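Local coordinates for uncharacterized protein (Bacteroides thetaiotaomicron VPI-5482, PDB 3KNY) that is of unknown function but folds into two domains and is probably made as a lipoprotein, at residues Ser51-Asn56 against Lys186-Ala191; Ser58-Asp63 against Glu71-Ile76; Pro139-Ala144 against Gly195-Lys200. All coordinates share one frame; numbering follows the deposited sequence.

Interaction 1 (Ser51-Asn56 against Lys186-Ala191); sequences SRYEIN and KKLIAA
Tyr53 reaches toward Leu188 and Lys186 across one face of a mixed beta-sheet. Strand 53-55 and strand 188-201 both belong to this sheet but are not neighbours in it. Strands 93-97 and 204-217 run between them, so only side chains bridge the gap; the nearest CA atoms, of Tyr53 and Leu188, are 12.3 Å apart.

The tight part is buried and mostly apolar. The side chains of Tyr53 and Leu188 point at each other across the gap, and a leucine methyl meets the hydroxyl end of the ring. Leu188 CD1 lies 4.1 Å from Tyr53 CE2, meeting the ring obliquely. The same methyl is 3.8 Å from Tyr53 OH. The tyrosine CG stands beside its backbone N and anti to the carbonyl carbon (chi1 -63°), and this carries the long ring out toward the other strand. Leu95 of strand 93-97 and Ile79 of helix 66-84 touch both side chains. The pair thus belongs to the packing between helix and sheet.

The looser side is made by Lys186, which is partly exposed. Its chain is extended beyond CG and crosses the tyrosine near the hydroxyl, covering little surface. The ammonium group goes further, to a salt bridge with Glu92 OE1. Next to it the backbone bends in a G1 beta bulge: Lys187 and Leu188 together stand opposite Asp183, with Lys187 at a positive phi of 61°. Of the lysine side chain, it is the methylene CD that comes nearest the tyrosine, 3.9 Å from Tyr53 OH.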
loop_
_atom_site.group_PDB
_atom_site.type_symbol
_atom_site.label_atom_id
_atom_site.label_comp_id
_atom_site.label_asym_id
_atom_site.label_seq_id
_atom_site.Cartn_x
_atom_site.Cartn_y
_atom_site.Cartn_z
ATOM N N SER A 51 12.930 -2.618 -4.689
ATOM C CA SER A 51 14.028 -1.835 -4.134
ATOM C C SER A 51 13.531 -0.493 -3.601
ATOM O O SER A 51 14.296 0.238 -2.982
ATOM C CB SER A 51 15.076 -1.569 -5.198
ATOM O OG SER A 51 14.631 -0.578 -6.101
ATOM N N ARG A 52 12.274 -0.152 -3.892
ATOM C CA ARG A 52 11.687 1.135 -3.457
ATOM C C ARG A 52 10.343 1.011 -2.769
ATOM O O ARG A 52 9.942 1.944 -2.074
ATOM C CB ARG A 52 11.483 2.065 -4.652
ATOM C CG ARG A 52 12.743 2.413 -5.380
ATOM C CD ARG A 52 13.571 3.388 -4.588
ATOM N NE ARG A 52 14.719 3.776 -5.380
ATOM C CZ ARG A 52 15.823 3.055 -5.493
ATOM N NH1 ARG A 52 15.949 1.912 -4.824
ATOM N NH2 ARG A 52 16.810 3.489 -6.277
ATOM N N TYR A 53 9.646 -0.103 -2.982
ATOM C CA TYR A 53 8.297 -0.295 -2.461
ATOM C C TYR A 53 8.223 -1.612 -1.711
ATOM O O TYR A 53 8.877 -2.593 -2.091
ATOM C CB TYR A 53 7.271 -0.356 -3.598
ATOM C CG TYR A 53 7.135 0.891 -4.418
ATOM C CD1 TYR A 53 7.968 1.133 -5.513
ATOM C CD2 TYR A 53 6.144 1.835 -4.114
ATOM C CE1 TYR A 53 7.826 2.300 -6.280
ATOM C CE2 TYR A 53 5.997 3.000 -4.865
ATOM C CZ TYR A 53 6.832 3.229 -5.943
ATOM O OH TYR A 53 6.666 4.380 -6.668
ATOM N N GLU A 54 7.424 -1.639 -0.656
ATOM C CA GLU A 54 7.168 -2.867 0.043
ATOM C C GLU A 54 5.826 -3.301 -0.474
ATOM O O GLU A 54 4.825 -2.641 -0.219
ATOM C CB GLU A 54 7.222 -2.663 1.544
ATOM C CG GLU A 54 8.675 -2.461 2.001
ATOM C CD GLU A 54 8.817 -2.010 3.440
ATOM O OE1 GLU A 54 7.970 -1.188 3.904
ATOM O OE2 GLU A 54 9.797 -2.462 4.087
ATOM N N ILE A 55 5.832 -4.411 -1.217
ATOM C CA ILE A 55 4.748 -4.785 -2.121
ATOM C C ILE A 55 3.863 -5.923 -1.595
ATOM O O ILE A 55 4.336 -6.918 -1.069
ATOM C CB ILE A 55 5.344 -5.187 -3.503
ATOM C CG1 ILE A 55 6.249 -4.069 -4.044
ATOM C CG2 ILE A 55 4.252 -5.491 -4.503
ATOM C CD1 ILE A 55 7.005 -4.385 -5.364
ATOM N N ASN A 56 2.562 -5.755 -1.739
ATOM C CA ASN A 56 1.615 -6.814 -1.444
ATOM C C ASN A 56 1.275 -7.484 -2.769
ATOM O O ASN A 56 0.724 -6.846 -3.657
ATOM C CB ASN A 56 0.351 -6.270 -0.778
ATOM C CG ASN A 56 -0.686 -7.343 -0.558
ATOM O OD1 ASN A 56 -0.756 -8.293 -1.316
ATOM N ND2 ASN A 56 -1.500 -7.197 0.474
ATOM N N LYS A 186 3.663 8.727 -11.903
ATOM C CA LYS A 186 3.795 7.345 -11.456
ATOM C C LYS A 186 2.544 6.543 -11.771
ATOM O O LYS A 186 2.594 5.320 -11.789
ATOM C CB LYS A 186 4.036 7.293 -9.951
ATOM C CG LYS A 186 5.202 8.139 -9.462
ATOM C CD LYS A 186 5.464 7.837 -8.022
ATOM C CE LYS A 186 6.410 8.803 -7.368
ATOM N NZ LYS A 186 6.143 8.774 -5.918
ATOM N N LYS A 187 1.429 7.238 -12.007
ATOM C CA LYS A 187 0.132 6.610 -12.293
ATOM C C LYS A 187 -0.321 5.734 -11.120
ATOM O O LYS A 187 -0.837 4.637 -11.314
ATOM C CB LYS A 187 0.184 5.833 -13.613
ATOM C CG LYS A 187 0.628 6.712 -14.812
ATOM C CD LYS A 187 0.918 5.904 -16.108
ATOM C CE LYS A 187 1.815 6.688 -17.076
ATOM N NZ LYS A 187 1.534 8.169 -17.009
ATOM N N LEU A 188 -0.109 6.245 -9.902
ATOM C CA LEU A 188 -0.510 5.581 -8.656
ATOM C C LEU A 188 -1.447 6.470 -7.835
ATOM O O LEU A 188 -1.410 7.694 -7.958
ATOM C CB LEU A 188 0.727 5.298 -7.796
ATOM C CG LEU A 188 1.796 4.362 -8.342
ATOM C CD1 LEU A 188 2.980 4.323 -7.366
ATOM C CD2 LEU A 188 1.214 2.978 -8.552
ATOM N N ILE A 189 -2.263 5.848 -6.985
ATOM C CA ILE A 189 -3.005 6.562 -5.948
ATOM C C ILE A 189 -2.133 6.509 -4.710
ATOM O O ILE A 189 -1.630 5.461 -4.411
ATOM C CB ILE A 189 -4.356 5.896 -5.664
ATOM C CG1 ILE A 189 -5.253 5.957 -6.914
ATOM C CG2 ILE A 189 -5.076 6.568 -4.517
ATOM C CD1 ILE A 189 -6.535 5.114 -6.817
ATOM N N ALA A 190 -1.916 7.651 -4.038
ATOM C CA ALA A 190 -1.114 7.757 -2.793
ATOM C C ALA A 190 -2.043 8.115 -1.677
ATOM O O ALA A 190 -2.751 9.095 -1.791
ATOM C CB ALA A 190 -0.058 8.849 -2.888
ATOM N N ALA A 191 -2.041 7.325 -0.605
ATOM C CA ALA A 191 -2.850 7.593 0.585
ATOM C C ALA A 191 -1.861 7.713 1.749
ATOM O O ALA A 191 -0.970 6.864 1.900
ATOM C CB ALA A 191 -3.872 6.448 0.842
#

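Interaction 2 (Ser58-Asp63 against Glu71-Ile76); sequences SFLKKD and EIYDCI
Phe59 and Ile72 join a short 3-10 turn to the helix that follows it. The turn lies in the connection between strand 53-55 and helix 66-84. As strand 53-55 pairs in parallel with strand 93-97, the whole unit is a beta-alpha-beta crossover, and this contact folds its first loop back on its helix.

The contact between the two segments is apolar, with no hydrogen bond across it. Its main part is one methyl against one ring. Ile72 CD1 lies 3.6 Å from Phe59 CE2 and 3.7 Å from Phe59 CD2, so it meets the CD2-CE2 side of the ring, at an oblique approach. The side chains run antiparallel, alongside one another. CD1 is at the end of an extended branch (chi2 -174°), which takes it well away from the helix backbone. Ile97 of strand 93-97 touches both Phe59 and Ile72, and Ile217 of strand 204-217 adds to the packing on Ile72.

One flat-group contact is made within the turn. Leu60 CG sits 3.7 Å above the plane of the Phe59 ring, offset toward the rim. With the phenylalanine CG held between backbone N and carbonyl carbon (chi1 78°), the ring is turned toward the helix, where Ile72 meets it.

Backbone bonds shape each side separately. Lys61 N donates to Ser58 O at 3.1 Å and closes the turn. Ile76 N donates to Ile72 O in the helix.

Glu71, on the same helix, turns to other partners: it forms salt bridges with Lys149 and Arg68.

The second, looser touch is at the far end of Tyr73, where the hydroxyl OH comes 4.4 Å from the methyl Leu60 CD2.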
loop_
_atom_site.group_PDB
_atom_site.type_symbol
_atom_site.label_atom_id
_atom_site.label_comp_id
_atom_site.label_asym_id
_atom_site.label_seq_id
_atom_site.Cartn_x
_atom_site.Cartn_y
_atom_site.Cartn_z
ATOM N N SER A 58 -0.857 -10.012 -3.215
ATOM C CA SER A 58 -2.164 -10.691 -3.149
ATOM C C SER A 58 -2.906 -10.756 -4.490
ATOM O O SER A 58 -3.699 -11.662 -4.710
ATOM C CB SER A 58 -3.098 -10.011 -2.139
ATOM O OG SER A 58 -3.665 -8.827 -2.712
ATOM N N PHE A 59 -2.672 -9.795 -5.369
ATOM C CA PHE A 59 -3.375 -9.767 -6.644
ATOM C C PHE A 59 -3.033 -10.883 -7.623
ATOM O O PHE A 59 -3.784 -11.132 -8.567
ATOM C CB PHE A 59 -3.117 -8.449 -7.337
ATOM C CG PHE A 59 -1.780 -8.364 -8.004
ATOM C CD1 PHE A 59 -0.624 -8.138 -7.256
ATOM C CD2 PHE A 59 -1.678 -8.477 -9.391
ATOM C CE1 PHE A 59 0.614 -8.034 -7.878
ATOM C CE2 PHE A 59 -0.449 -8.370 -10.016
ATOM C CZ PHE A 59 0.703 -8.145 -9.256
ATOM N N LEU A 60 -1.883 -11.525 -7.442
ATOM C CA LEU A 60 -1.498 -12.656 -8.296
ATOM C C LEU A 60 -2.240 -13.911 -7.867
ATOM O O LEU A 60 -2.147 -14.934 -8.530
ATOM C CB LEU A 60 0.021 -12.892 -8.266
ATOM C CG LEU A 60 0.891 -11.842 -8.975
ATOM C CD1 LEU A 60 2.354 -12.033 -8.630
ATOM C CD2 LEU A 60 0.692 -11.882 -10.477
ATOM N N LYS A 61 -2.992 -13.840 -6.773
ATOM C CA LYS A 61 -3.771 -14.974 -6.330
ATOM C C LYS A 61 -5.168 -14.954 -6.961
ATOM O O LYS A 61 -6.145 -15.358 -6.339
ATOM C CB LYS A 61 -3.847 -15.003 -4.800
ATOM C CG LYS A 61 -2.477 -14.996 -4.109
ATOM C CD LYS A 61 -2.432 -15.931 -2.878
ATOM C CE LYS A 61 -1.530 -15.381 -1.756
ATOM N NZ LYS A 61 -2.034 -14.079 -1.147
ATOM N N LYS A 62 -5.261 -14.524 -8.215
ATOM C CA LYS A 62 -6.552 -14.343 -8.864
ATOM C C LYS A 62 -6.343 -14.167 -10.357
ATOM O O LYS A 62 -5.334 -13.619 -10.789
ATOM C CB LYS A 62 -7.244 -13.104 -8.289
ATOM C CG LYS A 62 -8.767 -13.089 -8.385
ATOM C CD LYS A 62 -9.358 -11.915 -7.577
ATOM C CE LYS A 62 -9.344 -12.188 -6.064
ATOM N NZ LYS A 62 -9.554 -10.955 -5.250
ATOM N N ASP A 63 -7.314 -14.608 -11.141
ATOM C CA ASP A 63 -7.190 -14.569 -12.588
ATOM C C ASP A 63 -7.302 -13.140 -13.103
ATOM O O ASP A 63 -8.323 -12.499 -12.922
ATOM C CB ASP A 63 -8.264 -15.445 -13.225
ATOM C CG ASP A 63 -8.243 -16.870 -12.700
ATOM O OD1 ASP A 63 -7.174 -17.329 -12.225
ATOM O OD2 ASP A 63 -9.306 -17.528 -12.761
ATOM N N GLU A 71 -2.191 -3.098 -18.138
ATOM C CA GLU A 71 -2.269 -1.983 -17.197
ATOM C C GLU A 71 -1.183 -2.102 -16.108
ATOM O O GLU A 71 -0.308 -1.222 -15.982
ATOM C CB GLU A 71 -3.676 -1.888 -16.571
ATOM C CG GLU A 71 -4.711 -1.199 -17.471
ATOM C CD GLU A 71 -6.147 -1.335 -16.976
ATOM O OE1 GLU A 71 -6.362 -1.724 -15.809
ATOM O OE2 GLU A 71 -7.070 -1.049 -17.770
ATOM N N ILE A 72 -1.225 -3.206 -15.358
ATOM C CA ILE A 72 -0.296 -3.417 -14.260
ATOM C C ILE A 72 1.155 -3.294 -14.730
ATOM O O ILE A 72 1.958 -2.593 -14.113
ATOM C CB ILE A 72 -0.518 -4.769 -13.540
ATOM C CG1 ILE A 72 -1.939 -4.853 -12.970
ATOM C CG2 ILE A 72 0.483 -4.930 -12.406
ATOM C CD1 ILE A 72 -2.192 -6.072 -12.120
ATOM N N TYR A 73 1.497 -3.933 -15.837
ATOM C CA TYR A 73 2.896 -3.959 -16.249
ATOM C C TYR A 73 3.308 -2.663 -16.952
ATOM O O TYR A 73 4.425 -2.193 -16.764
ATOM C CB TYR A 73 3.230 -5.274 -17.007
ATOM C CG TYR A 73 3.217 -6.499 -16.053
ATOM C CD1 TYR A 73 4.208 -6.655 -15.067
ATOM C CD2 TYR A 73 2.200 -7.478 -16.110
ATOM C CE1 TYR A 73 4.191 -7.743 -14.180
ATOM C CE2 TYR A 73 2.186 -8.579 -15.219
ATOM C CZ TYR A 73 3.185 -8.695 -14.261
ATOM O OH TYR A 73 3.188 -9.768 -13.396
ATOM N N ASP A 74 2.397 -2.053 -17.706
ATOM C CA ASP A 74 2.669 -0.733 -18.285
ATOM C C ASP A 74 3.052 0.235 -17.175
ATOM O O ASP A 74 3.968 1.042 -17.312
ATOM C CB ASP A 74 1.440 -0.173 -19.009
ATOM C CG ASP A 74 1.321 -0.660 -20.447
ATOM O OD1 ASP A 74 2.201 -1.413 -20.909
ATOM O OD2 ASP A 74 0.341 -0.274 -21.120
ATOM N N CYS A 75 2.337 0.123 -16.066
ATOM C CA CYS A 75 2.535 0.972 -14.920
ATOM C C CYS A 75 3.891 0.752 -14.248
ATOM O O CYS A 75 4.676 1.691 -14.074
ATOM C CB CYS A 75 1.400 0.700 -13.945
ATOM S SG CYS A 75 1.565 1.611 -12.445
ATOM N N ILE A 76 4.126 -0.497 -13.862
ATOM C CA ILE A 76 5.367 -0.964 -13.231
ATOM C C ILE A 76 6.565 -0.662 -14.111
ATOM O O ILE A 76 7.637 -0.331 -13.627
ATOM C CB ILE A 76 5.241 -2.509 -12.983
ATOM C CG1 ILE A 76 4.314 -2.754 -11.800
ATOM C CG2 ILE A 76 6.561 -3.190 -12.718
ATOM C CD1 ILE A 76 4.742 -2.011 -10.528
#

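Interaction 3 (Pro139-Ala144 against Gly195-Lys200); sequences PYIKAA and GTLSFK
The Phe199 ring carries Pro139 on one face. Pro139 CG is 3.6 Å from the ring centroid and only 8° off the ring normal, a CH-pi contact over the centre. The proline and phenylalanine side chains lie roughly perpendicular. His135 meets the phenylalanine edge-to-face. The other flat group, the Tyr140 ring, has Lys142 CE over one face, toward the rim.

Beside this CH-pi pair the packing is aliphatic and wider. Leu197 CD2 lies 4.4 Å from Pro139 CB, and Leu197 CD1 is 4.3 Å from Ile141 CG1. One leucine therefore serves two residues of the facing segment. With an alanine in place of Phe199, the proline ring would probably lose the surface it lies on and a gap would open beside His135.

No hydrogen bond links the segments, whose strands lie in different sheets packed against each other. Strand 140-149 is the middle of three antiparallel strands, between 124-134 and 154-164. Strand 188-201 belongs to the mixed sheet, and its neighbour 204-217 also reaches this layer: Val210 touches Ile141, and Val206 touches Phe199.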
loop_
_atom_site.group_PDB
_atom_site.type_symbol
_atom_site.label_atom_id
_atom_site.label_comp_id
_atom_site.label_asym_id
_atom_site.label_seq_id
_atom_site.Cartn_x
_atom_site.Cartn_y
_atom_site.Cartn_z
ATOM N N PRO A 139 -3.729 -3.482 16.744
ATOM C CA PRO A 139 -4.420 -2.348 16.176
ATOM C C PRO A 139 -3.755 -1.824 14.910
ATOM O O PRO A 139 -2.538 -1.838 14.794
ATOM C CB PRO A 139 -4.348 -1.328 17.306
ATOM C CG PRO A 139 -4.408 -2.152 18.503
ATOM C CD PRO A 139 -3.518 -3.295 18.187
ATOM N N TYR A 140 -4.569 -1.365 13.972
ATOM C CA TYR A 140 -4.080 -0.998 12.654
ATOM C C TYR A 140 -4.699 0.314 12.159
ATOM O O TYR A 140 -5.744 0.725 12.637
ATOM C CB TYR A 140 -4.402 -2.133 11.660
ATOM C CG TYR A 140 -5.877 -2.457 11.545
ATOM C CD1 TYR A 140 -6.769 -1.553 10.953
ATOM C CD2 TYR A 140 -6.398 -3.657 12.037
ATOM C CE1 TYR A 140 -8.150 -1.829 10.857
ATOM C CE2 TYR A 140 -7.784 -3.939 11.951
ATOM C CZ TYR A 140 -8.636 -3.016 11.356
ATOM O OH TYR A 140 -9.969 -3.269 11.240
ATOM N N ILE A 141 -4.047 0.954 11.196
ATOM C CA ILE A 141 -4.635 2.083 10.478
ATOM C C ILE A 141 -4.716 1.684 9.017
ATOM O O ILE A 141 -3.688 1.362 8.397
ATOM C CB ILE A 141 -3.783 3.352 10.545
ATOM C CG1 ILE A 141 -3.592 3.827 11.990
ATOM C CG2 ILE A 141 -4.413 4.435 9.677
ATOM C CD1 ILE A 141 -2.489 4.911 12.112
ATOM N N LYS A 142 -5.928 1.698 8.472
ATOM C CA LYS A 142 -6.144 1.394 7.066
ATOM C C LYS A 142 -6.714 2.580 6.293
ATOM O O LYS A 142 -7.400 3.425 6.873
ATOM C CB LYS A 142 -7.115 0.226 6.950
ATOM C CG LYS A 142 -6.499 -1.063 7.413
ATOM C CD LYS A 142 -7.407 -2.241 7.193
ATOM C CE LYS A 142 -6.772 -3.513 7.751
ATOM N NZ LYS A 142 -7.342 -4.706 7.068
ATOM N N ALA A 143 -6.455 2.611 4.987
ATOM C CA ALA A 143 -7.006 3.616 4.063
ATOM C C ALA A 143 -7.880 2.887 3.039
ATOM O O ALA A 143 -7.538 1.778 2.611
ATOM C CB ALA A 143 -5.878 4.400 3.364
ATOM N N ALA A 144 -9.026 3.476 2.693
ATOM C CA ALA A 144 -9.911 2.976 1.617
ATOM C C ALA A 144 -10.223 4.153 0.678
ATOM O O ALA A 144 -10.318 5.268 1.105
ATOM C CB ALA A 144 -11.166 2.407 2.180
ATOM N N GLY A 195 -0.787 11.370 12.171
ATOM C CA GLY A 195 -1.674 11.500 13.318
ATOM C C GLY A 195 -1.282 10.587 14.483
ATOM O O GLY A 195 -0.163 10.067 14.533
ATOM N N THR A 196 -2.200 10.403 15.423
ATOM C CA THR A 196 -1.944 9.642 16.618
ATOM C C THR A 196 -2.941 8.522 16.723
ATOM O O THR A 196 -4.148 8.740 16.637
ATOM C CB THR A 196 -1.983 10.536 17.869
ATOM O OG1 THR A 196 -0.929 11.485 17.759
ATOM C CG2 THR A 196 -1.693 9.735 19.155
ATOM N N LEU A 197 -2.426 7.309 16.885
ATOM C CA LEU A 197 -3.257 6.131 17.138
ATOM C C LEU A 197 -3.240 5.941 18.626
ATOM O O LEU A 197 -2.171 5.964 19.221
ATOM C CB LEU A 197 -2.685 4.897 16.449
ATOM C CG LEU A 197 -3.306 3.518 16.688
ATOM C CD1 LEU A 197 -4.756 3.433 16.127
ATOM C CD2 LEU A 197 -2.371 2.405 16.093
ATOM N N SER A 198 -4.421 5.810 19.233
ATOM C CA SER A 198 -4.521 5.566 20.676
ATOM C C SER A 198 -5.301 4.308 20.855
ATOM O O SER A 198 -6.273 4.104 20.146
ATOM C CB SER A 198 -5.276 6.685 21.396
ATOM O OG SER A 198 -4.555 7.887 21.276
ATOM N N PHE A 199 -4.870 3.465 21.795
ATOM C CA PHE A 199 -5.619 2.262 22.158
ATOM C C PHE A 199 -5.251 1.764 23.540
ATOM O O PHE A 199 -4.221 2.126 24.117
ATOM C CB PHE A 199 -5.460 1.149 21.106
ATOM C CG PHE A 199 -4.051 0.604 20.966
ATOM C CD1 PHE A 199 -3.634 -0.479 21.708
ATOM C CD2 PHE A 199 -3.183 1.125 20.042
ATOM C CE1 PHE A 199 -2.348 -0.995 21.563
ATOM C CE2 PHE A 199 -1.890 0.613 19.903
ATOM C CZ PHE A 199 -1.480 -0.449 20.658
ATOM N N LYS A 200 -6.139 0.956 24.079
ATOM C CA LYS A 200 -5.912 0.307 25.361
ATOM C C LYS A 200 -5.191 -1.018 25.147
ATOM O O LYS A 200 -5.561 -1.797 24.265
ATOM C CB LYS A 200 -7.249 0.030 26.066
ATOM C CG LYS A 200 -8.055 1.276 26.470
ATOM C CD LYS A 200 -7.411 2.046 27.638
ATOM C CE LYS A 200 -7.724 1.421 29.011
ATOM N NZ LYS A 200 -6.814 1.944 30.090
#

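From the N terminus, residues 51-56 open interaction 1. Interaction 2 follows and closes at once, its 58-63 and 71-76 segments forming a short local loop within the long one. Residues 139-144 then open interaction 3 before 186-191 close interaction 1, so these two loops cross; 195-200 close the last. Strand 188-201 serves both long-range contacts. The loop leading into it meets helix 66-84, where Cys75 SG is 3.9 Å from Lys186 O, and the strand's later part packs on the three-stranded sheet. Interactions 1 and 3 touch at Ala191 and Ala143. Interactions 2 and 3 lie on opposite sides of the chain centre, about 28 Å apart between centres.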